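Local atomic coordinates of galactose mutarotase-like protein (Clostridium acetobutylicum, PDB entry 3OS7), a protein that is probably an aldose 1-epimerase of the galactose mutarotase type, expected to bind sugars and interconvert their anomers. Residues G26-L31 and Y157-K162; K5-K10 and D127-E132; I83-F88 and K103-I108; N217-E222 and T304-S309; S199-K204 and I266-K271. All blocks are in the same frame, centred on the assembly; numbering follows the deposited sequence.

Contact 1: residues G26-L31 and Y157-K162; sequences GGYEAL and YELSSK
Y28 and L159 meet where two antiparallel β-layers of the mutarotase-like sandwich lie face to face, strand 28-33 from the small N-terminal sheet and strand 151-160 from the layer packed on it. The short strand segments run at 154° to one another with axes 7.5 Å apart at closest approach. No direct hydrogen bond links the two segments; side-chain packing, a backbone contact and a bridging water join them. The tight part is centred on L159. Its CG stands anti to the backbone N (chi1 -165°), beside the carbonyl carbon, and the two methyls divide the work: CD1 packs 3.6 Å from Y28 CB, while CD2 lies 3.8 Å from Y28 O and also touches A30 CB. L43 and L164 press on the same leucine, which is buried between the sheets. Toward the turns the contact opens to solvent. There G26, lacking a side chain, brings its CA within 3.8 Å of S161 N, and both S161 and K162 are exposed. S160 OG takes the amide of K162 in an ST turn. The Y28 ring bridges the two regimes: its CD1 sits obliquely 3.3 Å from S160 O, whereas S161 O lies at the ring edge. The phenol oxygen is bonded to I338 N, and an ordered water in the ring plane, 2.6 Å from Y28 OH, donates to S161 O at 2.8 Å.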
# COMPACT_ATOMS: atom_id res chain seq x y z
N GLY A 26 -17.36 -0.83 -14.97
CA GLY A 26 -16.97 0.42 -15.64
C GLY A 26 -15.75 0.35 -16.53
O GLY A 26 -15.07 1.35 -16.72
N GLY A 27 -15.49 -0.81 -17.11
CA GLY A 27 -14.32 -1.00 -17.96
C GLY A 27 -13.05 -1.47 -17.26
O GLY A 27 -12.06 -1.80 -17.92
N TYR A 28 -13.07 -1.48 -15.93
CA TYR A 28 -11.95 -2.01 -15.15
C TYR A 28 -12.20 -3.46 -14.74
O TYR A 28 -13.34 -3.90 -14.63
CB TYR A 28 -11.75 -1.20 -13.87
CG TYR A 28 -11.26 0.23 -14.05
CD1 TYR A 28 -12.15 1.28 -14.26
CD2 TYR A 28 -9.90 0.53 -13.97
CE1 TYR A 28 -11.69 2.60 -14.41
CE2 TYR A 28 -9.44 1.81 -14.13
CZ TYR A 28 -10.35 2.85 -14.35
OH TYR A 28 -9.85 4.14 -14.48
N GLU A 29 -11.12 -4.20 -14.50
CA GLU A 29 -11.17 -5.53 -13.95
C GLU A 29 -10.04 -5.69 -12.92
O GLU A 29 -8.91 -5.22 -13.15
CB GLU A 29 -11.02 -6.57 -15.07
CG GLU A 29 -11.09 -8.01 -14.60
CD GLU A 29 -10.95 -8.99 -15.75
OE1 GLU A 29 -11.47 -8.68 -16.85
OE2 GLU A 29 -10.30 -10.05 -15.53
N ALA A 30 -10.35 -6.32 -11.79
CA ALA A 30 -9.41 -6.57 -10.71
C ALA A 30 -9.40 -8.05 -10.30
O ALA A 30 -10.36 -8.80 -10.56
CB ALA A 30 -9.70 -5.71 -9.51
N LEU A 31 -8.34 -8.43 -9.62
CA LEU A 31 -8.20 -9.80 -9.10
C LEU A 31 -7.66 -9.70 -7.69
O LEU A 31 -6.62 -9.09 -7.48
CB LEU A 31 -7.24 -10.60 -9.99
CG LEU A 31 -6.92 -12.03 -9.54
CD1 LEU A 31 -8.20 -12.86 -9.42
CD2 LEU A 31 -5.91 -12.63 -10.53
N TYR A 157 -13.11 -3.01 -1.27
CA TYR A 157 -12.79 -2.57 -2.61
C TYR A 157 -14.03 -2.32 -3.43
O TYR A 157 -14.85 -3.22 -3.60
CB TYR A 157 -11.91 -3.62 -3.29
CG TYR A 157 -10.50 -3.60 -2.78
CD1 TYR A 157 -9.64 -2.56 -3.14
CD2 TYR A 157 -10.03 -4.57 -1.94
CE1 TYR A 157 -8.35 -2.52 -2.70
CE2 TYR A 157 -8.71 -4.53 -1.49
CZ TYR A 157 -7.88 -3.49 -1.87
OH TYR A 157 -6.56 -3.41 -1.43
N GLU A 158 -14.16 -1.11 -3.94
CA GLU A 158 -15.28 -0.76 -4.78
C GLU A 158 -14.75 -0.40 -6.15
O GLU A 158 -14.04 0.59 -6.34
CB GLU A 158 -16.08 0.39 -4.18
CG GLU A 158 -17.14 0.95 -5.11
CD GLU A 158 -17.51 2.39 -4.74
OE1 GLU A 158 -18.16 2.52 -3.68
OE2 GLU A 158 -17.10 3.37 -5.46
N LEU A 159 -15.13 -1.18 -7.14
CA LEU A 159 -14.73 -0.91 -8.51
C LEU A 159 -15.89 -0.28 -9.29
O LEU A 159 -17.05 -0.69 -9.16
CB LEU A 159 -14.29 -2.22 -9.15
CG LEU A 159 -13.50 -2.20 -10.45
CD1 LEU A 159 -12.22 -1.35 -10.34
CD2 LEU A 159 -13.18 -3.68 -10.84
N SER A 160 -15.57 0.72 -10.10
CA SER A 160 -16.57 1.48 -10.88
C SER A 160 -15.87 2.15 -12.04
O SER A 160 -14.64 2.01 -12.23
CB SER A 160 -17.26 2.53 -10.00
OG SER A 160 -16.42 3.66 -9.76
N SER A 161 -16.64 2.93 -12.81
CA SER A 161 -16.05 3.72 -13.88
C SER A 161 -15.05 4.76 -13.39
O SER A 161 -14.25 5.26 -14.18
CB SER A 161 -17.13 4.39 -14.73
OG SER A 161 -17.73 5.44 -14.01
N LYS A 162 -15.09 5.10 -12.11
CA LYS A 162 -14.11 5.98 -11.50
C LYS A 162 -12.83 5.27 -11.06
O LYS A 162 -11.94 5.90 -10.46
CB LYS A 162 -14.73 6.68 -10.29
CG LYS A 162 -15.89 7.59 -10.66
CD LYS A 162 -16.59 8.16 -9.43
CE LYS A 162 -17.45 7.14 -8.71
NZ LYS A 162 -18.02 7.74 -7.46
O HOH W 1 -11.59 6.05 -14.22

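Contact 2: residues K5-K10 and D127-E132; sequences KDLWIK and DKALVE
L7 lays its CD1 methyl over the backbone of K128, 3.6 Å from K128 O, while its other methyl, CD2, comes to 4.0 Å from D127 CA. This is sheet-on-sheet packing in a β-sandwich: strand 8-14, outermost in the N-terminal five-strand sheet, packs over strand 128-137 of the facing layer. The strand segments run in roughly the same direction, 31° apart, their axes no nearer than 7.5 Å, and no hydrogen bond passes between the two segments. L7 CG stands anti to the backbone N (chi1 177°), and its CD1 also reaches A129 CB at 4.2 Å. The small alanine is thus touched by two side chains, because I9 CG1 approaches the same CB at 4.1 Å. I9 carries on past it: CD1 is anti to CA (chi2 177°) and extends to 3.6 Å from L130 O, with V131 CG2 a little farther off. L7, I9, A129 and V131 form the apolar patch between the layers, A129 and V131 buried, L7 and I9 still partly exposed; A25 touches L7, I21 and I124 touch I9, and F23 touches V131. W8 and K128 leave their backbones pointing away from the contact, and the K128 side chain touches E158 and S160. Backbone bonds from A129 to L159 and from V131 to Y157 tie this strand to its neighbour, while W8 pairs with A24 in its own sheet. Between the two layers W8 contributes its carbonyl: W8 O rests 4.2 Å from A129 CB.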
# COMPACT_ATOMS: atom_id res chain seq x y z
N LYS A 5 -22.68 -5.66 -19.61
CA LYS A 5 -21.90 -6.90 -19.75
C LYS A 5 -20.57 -6.89 -18.97
O LYS A 5 -20.01 -7.94 -18.67
CB LYS A 5 -21.60 -7.19 -21.21
N ASP A 6 -20.08 -5.69 -18.63
CA ASP A 6 -18.77 -5.52 -17.99
C ASP A 6 -18.89 -5.32 -16.48
O ASP A 6 -17.93 -4.87 -15.83
CB ASP A 6 -18.04 -4.35 -18.65
CG ASP A 6 -18.76 -3.03 -18.45
OD1 ASP A 6 -19.93 -3.04 -17.97
OD2 ASP A 6 -18.17 -1.99 -18.80
N LEU A 7 -20.05 -5.66 -15.91
CA LEU A 7 -20.25 -5.65 -14.48
C LEU A 7 -20.46 -7.06 -13.96
O LEU A 7 -21.47 -7.68 -14.26
CB LEU A 7 -21.44 -4.76 -14.12
CG LEU A 7 -21.83 -4.68 -12.64
CD1 LEU A 7 -20.74 -3.92 -11.82
CD2 LEU A 7 -23.19 -3.99 -12.55
N TRP A 8 -19.52 -7.56 -13.15
CA TRP A 8 -19.61 -8.92 -12.62
C TRP A 8 -18.60 -9.19 -11.52
O TRP A 8 -17.63 -8.43 -11.34
CB TRP A 8 -19.48 -9.97 -13.75
CG TRP A 8 -18.34 -9.75 -14.69
CD1 TRP A 8 -18.38 -9.12 -15.89
CD2 TRP A 8 -16.98 -10.15 -14.49
NE1 TRP A 8 -17.13 -9.11 -16.46
CE2 TRP A 8 -16.25 -9.73 -15.62
CE3 TRP A 8 -16.30 -10.85 -13.47
CZ2 TRP A 8 -14.89 -9.98 -15.77
CZ3 TRP A 8 -14.95 -11.08 -13.62
CH2 TRP A 8 -14.25 -10.62 -14.75
N ILE A 9 -18.86 -10.26 -10.79
CA ILE A 9 -17.95 -10.76 -9.75
C ILE A 9 -17.92 -12.26 -9.90
O ILE A 9 -18.95 -12.91 -9.88
CB ILE A 9 -18.43 -10.43 -8.32
CG1 ILE A 9 -18.57 -8.90 -8.14
CG2 ILE A 9 -17.48 -11.07 -7.28
CD1 ILE A 9 -19.11 -8.50 -6.76
N LYS A 10 -16.71 -12.82 -9.99
CA LYS A 10 -16.50 -14.26 -10.20
C LYS A 10 -15.54 -14.80 -9.15
O LYS A 10 -14.44 -14.27 -8.99
CB LYS A 10 -15.98 -14.53 -11.60
CG LYS A 10 -15.70 -15.99 -11.92
CD LYS A 10 -15.27 -16.16 -13.37
CE LYS A 10 -15.12 -17.62 -13.74
NZ LYS A 10 -14.78 -17.77 -15.19
N ASP A 127 -23.89 0.40 -10.93
CA ASP A 127 -22.89 -0.11 -11.85
C ASP A 127 -21.52 -0.22 -11.17
O ASP A 127 -20.51 0.05 -11.79
CB ASP A 127 -22.81 0.77 -13.10
CG ASP A 127 -24.12 0.77 -13.91
OD1 ASP A 127 -25.03 -0.04 -13.60
OD2 ASP A 127 -24.24 1.59 -14.85
N LYS A 128 -21.50 -0.63 -9.90
CA LYS A 128 -20.27 -0.85 -9.14
C LYS A 128 -20.14 -2.31 -8.67
O LYS A 128 -21.15 -2.95 -8.39
CB LYS A 128 -20.27 0.01 -7.89
CG LYS A 128 -20.42 1.52 -8.18
CD LYS A 128 -20.67 2.33 -6.91
CE LYS A 128 -21.13 3.75 -7.25
NZ LYS A 128 -20.11 4.47 -8.08
N ALA A 129 -18.90 -2.78 -8.51
CA ALA A 129 -18.64 -4.10 -7.96
C ALA A 129 -17.89 -3.91 -6.67
O ALA A 129 -16.85 -3.26 -6.64
CB ALA A 129 -17.85 -4.99 -8.95
N LEU A 130 -18.44 -4.48 -5.60
CA LEU A 130 -17.90 -4.38 -4.26
C LEU A 130 -17.44 -5.75 -3.74
O LEU A 130 -18.20 -6.73 -3.75
CB LEU A 130 -18.94 -3.78 -3.30
CG LEU A 130 -18.58 -3.66 -1.82
CD1 LEU A 130 -17.53 -2.61 -1.64
CD2 LEU A 130 -19.77 -3.32 -0.96
N VAL A 131 -16.17 -5.81 -3.32
CA VAL A 131 -15.61 -7.00 -2.68
C VAL A 131 -14.91 -6.58 -1.40
O VAL A 131 -14.08 -5.66 -1.39
CB VAL A 131 -14.64 -7.70 -3.59
CG1 VAL A 131 -13.95 -8.85 -2.83
CG2 VAL A 131 -15.32 -8.22 -4.85
N GLU A 132 -15.26 -7.24 -0.30
CA GLU A 132 -14.65 -6.95 0.99
C GLU A 132 -14.05 -8.20 1.58
O GLU A 132 -14.67 -9.28 1.52
CB GLU A 132 -15.69 -6.38 1.99
CG GLU A 132 -16.41 -5.14 1.48
CD GLU A 132 -17.27 -4.46 2.56
OE1 GLU A 132 -17.68 -5.14 3.51
OE2 GLU A 132 -17.52 -3.24 2.43

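Contact 3: residues I83-F88 and K103-I108; sequences IDDGTF and KNNNYI
I83 and Y107 form a hydrogen-bonded antiparallel pair joining strands 82-90 and 106-108 of a three-strand sheet, next to a G1 bulge in which N105 and N106 both face E101. I83 N reaches Y107 O at 2.7 Å, nearly along the C=O axis. I83 O accepts twice, from Y107 N at 3.1 Å and from G86 N, the latter closing a type II turn over I83-G86. A type I' turn over D84-T87 overlaps it and reverses the chain. N106 reaches into this corner. Its CB lies 3.6 Å from I83 O, and CG, set beside the backbone N (chi1 -66°), stays near that carbonyl. At the tip the branches part: OD1 sits 3.3 Å from D84 CA and takes a weak bond from D85 N, whereas ND2 donates to E101 OE1. Y107 instead sets its CB 3.7 Å from G86 CA, where the glycine offers bare backbone, and its ring meets F97 edge-to-face, close to a bound tetraethylene glycol that probably came from the crystallisation liquor. R216 NH2 forms salt bridges with OD1 of both D84 and D85 and may offset the charge of these neighbouring carboxylates. D85 OD1 has a second partner: N105 ND2 donates to it at 2.9 Å from above the carboxylate, 48° out of its plane.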
# COMPACT_ATOMS: atom_id res chain seq x y z
N ILE A 83 10.51 -1.35 12.63
CA ILE A 83 10.56 -1.03 14.05
C ILE A 83 11.95 -1.42 14.55
O ILE A 83 12.33 -2.62 14.48
CB ILE A 83 9.50 -1.78 14.90
CG1 ILE A 83 8.08 -1.62 14.34
CG2 ILE A 83 9.60 -1.38 16.41
CD1 ILE A 83 7.59 -0.21 14.19
N ASP A 84 12.69 -0.42 15.04
CA ASP A 84 14.04 -0.60 15.56
C ASP A 84 14.18 -1.72 16.59
O ASP A 84 13.50 -1.72 17.63
CB ASP A 84 14.50 0.77 16.14
CG ASP A 84 15.93 0.79 16.65
OD1 ASP A 84 16.61 -0.27 16.64
OD2 ASP A 84 16.38 1.90 17.06
N ASP A 85 15.02 -2.73 16.29
CA ASP A 85 15.23 -3.87 17.21
C ASP A 85 13.96 -4.67 17.51
O ASP A 85 13.93 -5.47 18.44
CB ASP A 85 15.90 -3.43 18.54
CG ASP A 85 17.32 -2.94 18.37
OD1 ASP A 85 17.96 -3.23 17.34
OD2 ASP A 85 17.80 -2.23 19.29
N GLY A 86 12.93 -4.48 16.70
CA GLY A 86 11.65 -5.13 16.89
C GLY A 86 10.95 -4.79 18.20
O GLY A 86 10.15 -5.60 18.70
N THR A 87 11.24 -3.62 18.77
CA THR A 87 10.69 -3.31 20.09
C THR A 87 10.35 -1.85 20.25
O THR A 87 10.98 -0.97 19.66
CB THR A 87 11.65 -3.78 21.25
OG1 THR A 87 11.02 -3.67 22.54
CG2 THR A 87 12.94 -2.99 21.24
N PHE A 88 9.30 -1.61 21.02
CA PHE A 88 8.91 -0.23 21.37
C PHE A 88 8.09 -0.31 22.65
O PHE A 88 7.66 -1.39 23.03
CB PHE A 88 8.11 0.48 20.26
CG PHE A 88 6.75 -0.12 19.96
CD1 PHE A 88 6.61 -1.13 19.02
CD2 PHE A 88 5.60 0.31 20.62
CE1 PHE A 88 5.38 -1.65 18.71
CE2 PHE A 88 4.36 -0.23 20.33
CZ PHE A 88 4.25 -1.22 19.38
N LYS A 103 19.69 -8.24 8.75
CA LYS A 103 20.87 -7.41 8.49
C LYS A 103 20.81 -6.11 9.30
O LYS A 103 21.78 -5.72 9.93
CB LYS A 103 21.01 -7.16 6.97
CG LYS A 103 21.91 -5.99 6.52
CD LYS A 103 21.88 -5.86 4.97
CE LYS A 103 21.99 -4.42 4.48
NZ LYS A 103 23.31 -3.79 4.71
N ASN A 104 19.64 -5.49 9.35
CA ASN A 104 19.47 -4.23 10.08
C ASN A 104 18.84 -4.38 11.50
O ASN A 104 18.58 -3.37 12.19
CB ASN A 104 18.67 -3.25 9.22
CG ASN A 104 19.42 -2.82 7.98
OD1 ASN A 104 20.62 -2.58 8.03
ND2 ASN A 104 18.70 -2.70 6.87
N ASN A 105 18.61 -5.63 11.93
CA ASN A 105 18.00 -5.99 13.21
C ASN A 105 16.70 -5.24 13.50
O ASN A 105 16.60 -4.53 14.49
CB ASN A 105 19.01 -5.83 14.36
CG ASN A 105 18.66 -6.68 15.55
OD1 ASN A 105 18.60 -7.92 15.45
ND2 ASN A 105 18.41 -6.04 16.68
N ASN A 106 15.72 -5.40 12.61
CA ASN A 106 14.43 -4.75 12.76
C ASN A 106 13.30 -5.74 12.62
O ASN A 106 13.49 -6.85 12.09
CB ASN A 106 14.29 -3.67 11.69
CG ASN A 106 15.26 -2.53 11.86
OD1 ASN A 106 15.53 -2.06 12.99
ND2 ASN A 106 15.79 -2.06 10.74
N TYR A 107 12.11 -5.36 13.09
CA TYR A 107 10.87 -5.97 12.65
C TYR A 107 10.31 -5.10 11.54
O TYR A 107 10.28 -3.87 11.67
CB TYR A 107 9.85 -6.13 13.78
CG TYR A 107 8.63 -6.89 13.32
CD1 TYR A 107 8.67 -8.26 13.17
CD2 TYR A 107 7.46 -6.24 12.97
CE1 TYR A 107 7.60 -8.97 12.71
CE2 TYR A 107 6.37 -6.95 12.49
CZ TYR A 107 6.45 -8.32 12.36
OH TYR A 107 5.39 -9.04 11.89
N ILE A 108 9.83 -5.71 10.45
CA ILE A 108 9.41 -4.91 9.28
C ILE A 108 8.11 -5.46 8.70
O ILE A 108 7.91 -6.68 8.65
CB ILE A 108 10.52 -4.88 8.20
CG1 ILE A 108 10.30 -3.77 7.19
CG2 ILE A 108 10.63 -6.23 7.50
CD1 ILE A 108 11.45 -3.61 6.11

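Contact 4: residues N217-E222 and T304-S309; sequences NLPTGE and TSIINS
N217 opens the contact with its backbone: N217 O lies 4.0 Å from the I307 CG2 methyl while also accepting from Q213 NE2. L218 comes next. Its side chain slants across that of N308, with CD2 4.0 Å from N308 CG, and its backbone N is held by D214 OD1. P219 carries the centre of the contact. Its ring fits against the backbone and branches of I306-N308: CG approaches I307 O to 3.1 Å, CD lies 3.8 Å from I307 CG2, and I306 CG1 flanks CG. A water then bridges the segments, donating to P219 O at 2.7 Å and accepting from N308 ND2 at 2.9 Å. N308 OD1 faces other partners, D84 N and N311 ND2, so both ends of this buried amide are engaged. Beyond the proline the chain turns away. T220 OG1 receives E222 N at 3.1 Å in an ST turn and donates to E222 OE1, using that oxygen's anti lone pair. Within 304-309, S305 OG, just before the type II turn I306-S309, is hydrogen-bonded to S309 OG at the turn's end. Overall, P219 of short strand 219-220 packs on the β-turn that follows strand 297-303 in the mutarotase-like β-sandwich.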
# COMPACT_ATOMS: atom_id res chain seq x y z
N ASN A 217 18.40 1.99 7.96
CA ASN A 217 17.17 2.46 7.35
C ASN A 217 16.11 3.00 8.31
O ASN A 217 14.96 3.09 7.93
CB ASN A 217 16.60 1.42 6.36
CG ASN A 217 17.45 1.28 5.11
OD1 ASN A 217 18.15 2.21 4.72
ND2 ASN A 217 17.40 0.14 4.48
N LEU A 218 16.54 3.41 9.49
CA LEU A 218 15.70 4.07 10.50
C LEU A 218 15.85 5.59 10.33
O LEU A 218 16.95 6.06 10.04
CB LEU A 218 16.12 3.65 11.90
CG LEU A 218 16.06 2.14 12.15
CD1 LEU A 218 16.84 1.75 13.43
CD2 LEU A 218 14.65 1.70 12.20
N PRO A 219 14.76 6.34 10.51
CA PRO A 219 14.91 7.80 10.40
C PRO A 219 15.81 8.37 11.44
O PRO A 219 15.79 7.93 12.61
CB PRO A 219 13.50 8.34 10.61
CG PRO A 219 12.60 7.16 10.51
CD PRO A 219 13.38 5.95 10.82
N THR A 220 16.59 9.37 11.04
CA THR A 220 17.38 10.12 12.02
C THR A 220 16.54 11.09 12.80
O THR A 220 16.94 11.56 13.86
CB THR A 220 18.53 10.89 11.37
OG1 THR A 220 18.00 11.96 10.59
CG2 THR A 220 19.35 9.98 10.50
N GLY A 221 15.38 11.43 12.24
CA GLY A 221 14.53 12.48 12.82
C GLY A 221 14.70 13.83 12.17
O GLY A 221 13.93 14.75 12.44
N GLU A 222 15.70 13.96 11.29
CA GLU A 222 15.94 15.18 10.56
C GLU A 222 15.11 15.17 9.29
O GLU A 222 15.02 14.16 8.61
CB GLU A 222 17.39 15.26 10.11
CG GLU A 222 18.44 15.27 11.19
CD GLU A 222 19.81 14.91 10.60
OE1 GLU A 222 20.10 13.70 10.35
OE2 GLU A 222 20.57 15.85 10.33
N THR A 304 0.56 5.75 7.41
CA THR A 304 -0.04 6.67 8.38
C THR A 304 0.97 7.42 9.22
O THR A 304 0.67 8.46 9.81
CB THR A 304 -1.00 5.93 9.33
OG1 THR A 304 -0.29 4.88 10.02
CG2 THR A 304 -2.16 5.35 8.53
N SER A 305 2.18 6.89 9.32
CA SER A 305 3.18 7.44 10.18
C SER A 305 4.56 7.22 9.59
O SER A 305 4.74 6.46 8.65
CB SER A 305 3.09 6.81 11.58
OG SER A 305 3.51 5.46 11.63
N ILE A 306 5.52 7.91 10.19
CA ILE A 306 6.89 7.78 9.81
C ILE A 306 7.40 6.36 10.10
O ILE A 306 6.85 5.64 10.95
CB ILE A 306 7.75 8.87 10.52
CG1 ILE A 306 9.09 9.05 9.82
CG2 ILE A 306 7.93 8.58 12.03
CD1 ILE A 306 9.84 10.27 10.33
N ILE A 307 8.43 5.95 9.38
CA ILE A 307 9.13 4.72 9.69
C ILE A 307 9.55 4.75 11.17
O ILE A 307 10.01 5.79 11.64
CB ILE A 307 10.39 4.55 8.83
CG1 ILE A 307 10.02 4.43 7.35
CG2 ILE A 307 11.20 3.30 9.30
CD1 ILE A 307 11.25 4.26 6.42
N ASN A 308 9.36 3.64 11.87
CA ASN A 308 9.77 3.49 13.29
C ASN A 308 9.02 4.47 14.21
O ASN A 308 9.55 4.86 15.21
CB ASN A 308 11.30 3.69 13.40
CG ASN A 308 11.90 3.22 14.74
OD1 ASN A 308 11.46 2.24 15.34
ND2 ASN A 308 12.95 3.90 15.18
N SER A 309 7.80 4.87 13.83
CA SER A 309 7.06 5.93 14.53
C SER A 309 6.90 5.74 16.06
O SER A 309 6.96 6.71 16.79
CB SER A 309 5.66 6.15 13.91
OG SER A 309 4.77 5.07 14.13
O HOH W 2 14.35 6.25 14.22

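Contact 5: residues S199-K204 and I266-K271; sequences SNCRVK and IEDASK
R202 and E267 pair across two antiparallel strands, R202 N giving to E267 O at 2.9 Å and E267 N to R202 O at 2.8 Å. On the face bearing these two side chains, K204 swings over to E267. Its chain is extended beyond CG, and NZ meets E267 OE2 at 3.0 Å on the syn side, 34° out of the carboxylate plane, forming a salt bridge; the bond to the other oxygen, OE1, is weak. R274 NE forms a second salt bridge with E267 OE2, and two cations around one carboxylate probably favour its ionised form. On the opposite face the part formed by C201, V203 and I266 is apolar. V203 and I266 lie side by side, pointing the same way, with V203 CG2 and I266 CG1 4.1 Å apart, while I266 CG2 touches C201 CB at 4.0 Å. Farther out, where strand 263-268 ends and strand 201-213 begins, N200 CB packs 3.6 Å from D268 OD1. That oxygen also accepts from S270 OG at 2.6 Å on its syn side, and OD2 is hydrogen-bonded to S196 OG. K271 N closes back on D268 O at 3.0 Å as the chain enters a 3-10 turn. Strand 263-268 lies between strands 201-213 and 273-279, I266 bonding through its backbone to V275, while in strand 201-213 V203 bonds likewise to V238.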
# COMPACT_ATOMS: atom_id res chain seq x y z
N SER A 199 11.54 4.01 -19.46
CA SER A 199 12.09 5.37 -19.57
C SER A 199 11.06 6.43 -19.99
O SER A 199 11.33 7.62 -19.94
CB SER A 199 13.23 5.38 -20.60
OG SER A 199 12.77 4.93 -21.87
N ASN A 200 9.89 6.00 -20.46
CA ASN A 200 8.84 6.93 -20.82
C ASN A 200 8.01 7.38 -19.62
O ASN A 200 7.15 8.25 -19.77
CB ASN A 200 7.91 6.33 -21.85
CG ASN A 200 8.61 6.08 -23.15
OD1 ASN A 200 9.73 6.56 -23.33
ND2 ASN A 200 8.01 5.30 -24.04
N CYS A 201 8.22 6.78 -18.45
CA CYS A 201 7.36 7.04 -17.30
C CYS A 201 7.98 8.03 -16.33
O CYS A 201 9.14 7.89 -15.95
CB CYS A 201 7.04 5.76 -16.57
SG CYS A 201 5.97 4.67 -17.54
N ARG A 202 7.16 9.00 -15.89
CA ARG A 202 7.57 9.96 -14.87
C ARG A 202 6.67 9.82 -13.65
O ARG A 202 5.45 9.70 -13.80
CB ARG A 202 7.44 11.38 -15.37
CG ARG A 202 8.17 11.68 -16.65
CD ARG A 202 9.63 11.79 -16.41
NE ARG A 202 10.30 12.56 -17.45
CZ ARG A 202 11.45 13.19 -17.28
NH1 ARG A 202 12.08 13.15 -16.10
NH2 ARG A 202 11.98 13.89 -18.29
N VAL A 203 7.26 9.85 -12.47
CA VAL A 203 6.50 9.75 -11.21
C VAL A 203 6.43 11.12 -10.50
O VAL A 203 7.44 11.77 -10.29
CB VAL A 203 7.08 8.69 -10.26
CG1 VAL A 203 6.30 8.72 -8.93
CG2 VAL A 203 6.93 7.28 -10.90
N LYS A 204 5.20 11.56 -10.17
CA LYS A 204 4.98 12.75 -9.33
C LYS A 204 4.38 12.30 -8.01
O LYS A 204 3.65 11.33 -7.97
CB LYS A 204 4.03 13.73 -10.01
CG LYS A 204 4.58 14.27 -11.33
CD LYS A 204 3.50 14.98 -12.14
CE LYS A 204 4.10 15.59 -13.39
NZ LYS A 204 3.12 16.43 -14.11
N ILE A 266 1.73 8.39 -12.15
CA ILE A 266 2.73 7.89 -13.08
C ILE A 266 2.24 8.29 -14.47
O ILE A 266 1.15 7.88 -14.88
CB ILE A 266 2.91 6.37 -13.03
CG1 ILE A 266 3.12 5.89 -11.59
CG2 ILE A 266 4.06 5.92 -13.96
CD1 ILE A 266 3.15 4.32 -11.45
N GLU A 267 3.01 9.13 -15.15
CA GLU A 267 2.65 9.72 -16.44
C GLU A 267 3.50 9.09 -17.53
O GLU A 267 4.73 9.03 -17.41
CB GLU A 267 2.89 11.23 -16.45
CG GLU A 267 1.87 12.02 -15.60
CD GLU A 267 2.08 13.51 -15.61
OE1 GLU A 267 3.02 14.00 -16.29
OE2 GLU A 267 1.28 14.20 -14.96
N ASP A 268 2.83 8.62 -18.57
CA ASP A 268 3.46 8.20 -19.82
C ASP A 268 2.94 9.12 -20.94
O ASP A 268 1.92 8.86 -21.58
CB ASP A 268 3.15 6.74 -20.10
CG ASP A 268 3.95 6.18 -21.24
OD1 ASP A 268 4.43 7.00 -22.07
OD2 ASP A 268 4.10 4.93 -21.29
N ALA A 269 3.65 10.22 -21.12
CA ALA A 269 3.31 11.21 -22.12
C ALA A 269 3.25 10.59 -23.52
O ALA A 269 2.38 10.92 -24.30
CB ALA A 269 4.33 12.45 -22.06
N SER A 270 4.14 9.65 -23.79
CA SER A 270 4.19 8.98 -25.09
C SER A 270 2.86 8.31 -25.44
O SER A 270 2.52 8.17 -26.61
CB SER A 270 5.35 7.96 -25.14
OG SER A 270 4.99 6.68 -24.59
N LYS A 271 2.10 7.90 -24.41
CA LYS A 271 0.78 7.29 -24.61
C LYS A 271 -0.37 8.18 -24.13
O LYS A 271 -1.52 7.74 -24.08
CB LYS A 271 0.75 5.93 -23.92
CG LYS A 271 1.76 4.96 -24.48
CD LYS A 271 1.37 4.58 -25.92
CE LYS A 271 2.24 3.48 -26.50
NZ LYS A 271 1.69 3.08 -27.84

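Contacts 1 and 2 are neighbours, centres about 7 Å apart: both pack the N-terminal five-strand sheet on the layer holding strands 128-137 and 151-160, which are themselves paired, and their segments alternate along the chain. Contacts 3 and 4 form a second cluster, centres about 12 Å apart and touching through D84 and N308, on the opposite side of the chain's centre from contacts 1 and 2; in sequence, contact 3 falls wholly between the segments of contact 2. Contact 5, about 22 Å from contact 1 between centres, pairs strands within the sandwich, and strand 201-213 leads on to contact 4. Together they join sheet packing, strand pairing and end loops in one β-sandwich.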